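HRDC domain-containing protein (Bifidobacterium adolescentis ATCC 15703, PDB 3CYM) is uncharacterised but probably binds nucleic acid and acts as a 3'-5' exonuclease related to ribonuclease D. Local coordinates at residues R409-Q414 against S422-S427. Residues are numbered along the deposited sequence; the frame is centred on the assembly and turned at random.
Sequences RFLSEQ and SLVAES
V424 is the first residue along 422-427 to meet the facing helix, and it does so through one branch: its CG1 lies 4.0 Å from CD2 of L411. The two side chains cross at about a right angle, methyl against methyl, and V424 brings just this branch within touching range of L411. Its chi1 of 135° falls off the usual staggered positions, so the exact placing of its two methyls is less certain than the contact itself. One residue on, A425 adds its CB, 4.4 Å from the same CD2 of L411. That single leucine methyl therefore faces both neighbours, and the whole contact converges on it. The leucine torsions are unusual as well, and the precise setting of its branches should be read with some caution. Just beyond A425 the helix is kinked: the backbone N atoms of E426 and S427 have no bond to the turn before. Between 409-414 and 422-427 the nearest CA atoms, those of L411 and A425, are 7.7 Å apart, consistent with the small side chain of A425. No hydrogen bond or ion pair crosses the contact; it is a small patch, 75 Å² in all, of three buried apolar residues.

This is helix-helix packing within the C-terminal part of the chain, in the HRDC-like C-terminal domain of the exonuclease family, and it joins the helices 407-414 and 418-433, which follow one another closely in the sequence. A425 also rests on V407 and A408, nearer the start of the first helix. Helix 390-397 flanks the leucine through L396, while helix 360-380 packs on V424 through I376, so the contact lies where helices 360-380, 390-397, 407-414 and 418-433 pack together.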
ATOM      1  N   ARG A 409     -13.426 -18.500 -18.686  1.00 23.48           N
ATOM      2  CA  ARG A 409     -13.008 -17.324 -19.461  1.00 24.86           C
ATOM      3  C   ARG A 409     -13.288 -16.003 -18.738  1.00 24.99           C
ATOM      4  O   ARG A 409     -12.409 -15.138 -18.677  1.00 28.22           O
ATOM      5  CB  ARG A 409     -13.626 -17.332 -20.871  1.00 29.72           C
ATOM      6  CG  ARG A 409     -13.293 -16.101 -21.738  1.00 36.61           C
ATOM      7  CD  ARG A 409     -13.897 -16.181 -23.145  1.00 47.34           C
ATOM      8  NE  ARG A 409     -15.327 -16.502 -23.132  1.00 60.09           N
ATOM      9  CZ  ARG A 409     -16.132 -16.444 -24.193  1.00 63.25           C
ATOM     10  NH1 ARG A 409     -15.669 -16.062 -25.378  1.00 65.71           N
ATOM     11  NH2 ARG A 409     -17.414 -16.764 -24.066  1.00 62.19           N
ATOM     12  N   PHE A 410     -14.500 -15.858 -18.189  1.00 25.61           N
ATOM     13  CA  PHE A 410     -14.892 -14.656 -17.441  1.00 23.04           C
ATOM     14  C   PHE A 410     -13.942 -14.386 -16.288  1.00 22.84           C
ATOM     15  O   PHE A 410     -13.543 -13.244 -16.074  1.00 24.44           O
ATOM     16  CB  PHE A 410     -16.326 -14.764 -16.894  1.00 24.07           C
ATOM     17  CG  PHE A 410     -16.842 -13.487 -16.263  1.00 30.20           C
ATOM     18  CD1 PHE A 410     -17.526 -12.547 -17.031  1.00 32.41           C
ATOM     19  CD2 PHE A 410     -16.649 -13.225 -14.905  1.00 31.75           C
ATOM     20  CE1 PHE A 410     -17.997 -11.368 -16.460  1.00 31.43           C
ATOM     21  CE2 PHE A 410     -17.113 -12.047 -14.331  1.00 32.34           C
ATOM     22  CZ  PHE A 410     -17.796 -11.121 -15.105  1.00 36.22           C
ATOM     23  N   LEU A 411     -13.599 -15.441 -15.551  1.00 24.13           N
ATOM     24  CA  LEU A 411     -12.720 -15.336 -14.385  1.00 23.68           C
ATOM     25  C   LEU A 411     -11.312 -14.939 -14.773  1.00 21.78           C
ATOM     26  O   LEU A 411     -10.672 -14.151 -14.078  1.00 27.95           O
ATOM     27  CB  LEU A 411     -12.707 -16.655 -13.611  1.00 18.91           C
ATOM     28  CG  LEU A 411     -13.519 -16.787 -12.320  1.00 15.10           C
ATOM     29  CD1 LEU A 411     -14.804 -15.967 -12.283  1.00 18.51           C
ATOM     30  CD2 LEU A 411     -13.779 -18.259 -12.079  1.00  5.95           C
ATOM     31  N   SER A 412     -10.851 -15.486 -15.893  1.00 25.72           N
ATOM     32  CA  SER A 412      -9.550 -15.161 -16.469  1.00 22.48           C
ATOM     33  C   SER A 412      -9.500 -13.688 -16.894  1.00 22.59           C
ATOM     34  O   SER A 412      -8.592 -12.951 -16.490  1.00 23.97           O
ATOM     35  CB  SER A 412      -9.267 -16.087 -17.657  1.00 21.36           C
ATOM     36  OG  SER A 412      -7.924 -16.523 -17.656  1.00 28.37           O
ATOM     37  N   GLU A 413     -10.496 -13.257 -17.668  1.00 25.11           N
ATOM     38  CA  GLU A 413     -10.633 -11.854 -18.094  1.00 26.01           C
ATOM     39  C   GLU A 413     -10.792 -10.853 -16.932  1.00 27.37           C
ATOM     40  O   GLU A 413     -10.517  -9.662 -17.097  1.00 30.46           O
ATOM     41  CB  GLU A 413     -11.770 -11.706 -19.120  1.00 25.46           C
ATOM     42  CG  GLU A 413     -11.322 -11.959 -20.569  1.00 40.66           C
ATOM     43  CD  GLU A 413     -12.465 -12.284 -21.532  1.00 48.00           C
ATOM     44  OE1 GLU A 413     -12.168 -12.709 -22.673  1.00 46.22           O
ATOM     45  OE2 GLU A 413     -13.651 -12.127 -21.161  1.00 52.19           O
ATOM     46  N   GLN A 414     -11.225 -11.343 -15.768  1.00 25.65           N
ATOM     47  CA  GLN A 414     -11.300 -10.538 -14.544  1.00 27.27           C
ATOM     48  C   GLN A 414      -9.916 -10.267 -13.953  1.00 21.19           C
ATOM     49  O   GLN A 414      -9.701  -9.253 -13.278  1.00 22.49           O
ATOM     50  CB  GLN A 414     -12.188 -11.216 -13.490  1.00 26.67           C
ATOM     51  CG  GLN A 414     -13.682 -11.079 -13.735  1.00 25.24           C
ATOM     52  CD  GLN A 414     -14.218  -9.704 -13.389  1.00 28.06           C
ATOM     53  OE1 GLN A 414     -14.316  -9.344 -12.221  1.00 17.91           O
ATOM     54  NE2 GLN A 414     -14.571  -8.931 -14.406  1.00 17.93           N
ATOM     55  N   SER A 422      -8.138 -22.989 -12.969  1.00 14.23           N
ATOM     56  CA  SER A 422      -8.064 -24.448 -13.007  1.00 14.15           C
ATOM     57  C   SER A 422      -8.598 -25.144 -11.756  1.00 15.89           C
ATOM     58  O   SER A 422      -9.188 -26.212 -11.849  1.00 18.19           O
ATOM     59  CB  SER A 422      -6.627 -24.886 -13.250  1.00 17.87           C
ATOM     60  OG  SER A 422      -6.189 -24.434 -14.518  1.00 20.30           O
ATOM     61  N   LEU A 423      -8.389 -24.529 -10.594  1.00 17.61           N
ATOM     62  CA  LEU A 423      -8.872 -25.066  -9.325  1.00 16.63           C
ATOM     63  C   LEU A 423     -10.367 -24.834  -9.120  1.00 16.39           C
ATOM     64  O   LEU A 423     -11.055 -25.655  -8.528  1.00 17.45           O
ATOM     65  CB  LEU A 423      -8.085 -24.456  -8.163  1.00 18.20           C
ATOM     66  CG  LEU A 423      -8.248 -25.028  -6.756  1.00 19.43           C
ATOM     67  CD1 LEU A 423      -7.824 -26.500  -6.683  1.00 19.85           C
ATOM     68  CD2 LEU A 423      -7.475 -24.184  -5.762  1.00  9.43           C
ATOM     69  N   VAL A 424     -10.876 -23.726  -9.636  1.00 16.96           N
ATOM     70  CA  VAL A 424     -12.167 -23.227  -9.184  1.00 19.26           C
ATOM     71  C   VAL A 424     -13.290 -23.328 -10.222  1.00 19.74           C
ATOM     72  O   VAL A 424     -14.408 -23.700  -9.875  1.00 23.15           O
ATOM     73  CB  VAL A 424     -11.984 -21.783  -8.573  1.00 20.80           C
ATOM     74  CG1 VAL A 424     -13.033 -20.774  -9.023  1.00 12.58           C
ATOM     75  CG2 VAL A 424     -11.841 -21.848  -7.056  1.00 13.76           C
ATOM     76  N   ALA A 425     -12.978 -23.033 -11.482  1.00 17.15           N
ATOM     77  CA  ALA A 425     -13.994 -22.688 -12.485  1.00 18.76           C
ATOM     78  C   ALA A 425     -15.075 -23.734 -12.751  1.00 16.47           C
ATOM     79  O   ALA A 425     -16.244 -23.386 -12.904  1.00 22.47           O
ATOM     80  CB  ALA A 425     -13.334 -22.271 -13.776  1.00 22.31           C
ATOM     81  N   GLU A 426     -14.691 -25.007 -12.775  1.00 20.02           N
ATOM     82  CA  GLU A 426     -15.644 -26.085 -13.058  1.00 20.94           C
ATOM     83  C   GLU A 426     -16.638 -26.265 -11.920  1.00 18.15           C
ATOM     84  O   GLU A 426     -17.847 -26.405 -12.162  1.00 23.78           O
ATOM     85  CB  GLU A 426     -14.930 -27.413 -13.351  1.00 19.79           C
ATOM     86  CG  GLU A 426     -15.848 -28.455 -13.986  1.00 20.44           C
ATOM     87  CD  GLU A 426     -15.195 -29.805 -14.199  1.00 22.47           C
ATOM     88  OE1 GLU A 426     -15.908 -30.774 -14.516  1.00 24.25           O
ATOM     89  OE2 GLU A 426     -13.968 -29.906 -14.046  1.00 19.20           O
ATOM     90  N   SER A 427     -16.129 -26.252 -10.689  1.00 13.06           N
ATOM     91  CA  SER A 427     -16.985 -26.381  -9.515  0.50 12.93           C
ATOM     92  C   SER A 427     -17.912 -25.178  -9.388  1.00 11.76           C
ATOM     93  O   SER A 427     -19.040 -25.319  -8.943  1.00 16.59           O
ATOM     94  CB  SER A 427     -16.156 -26.571  -8.244  0.50 13.77           C
ATOM     95  OG  SER A 427     -15.686 -27.903  -8.140  0.50 18.47           O
TER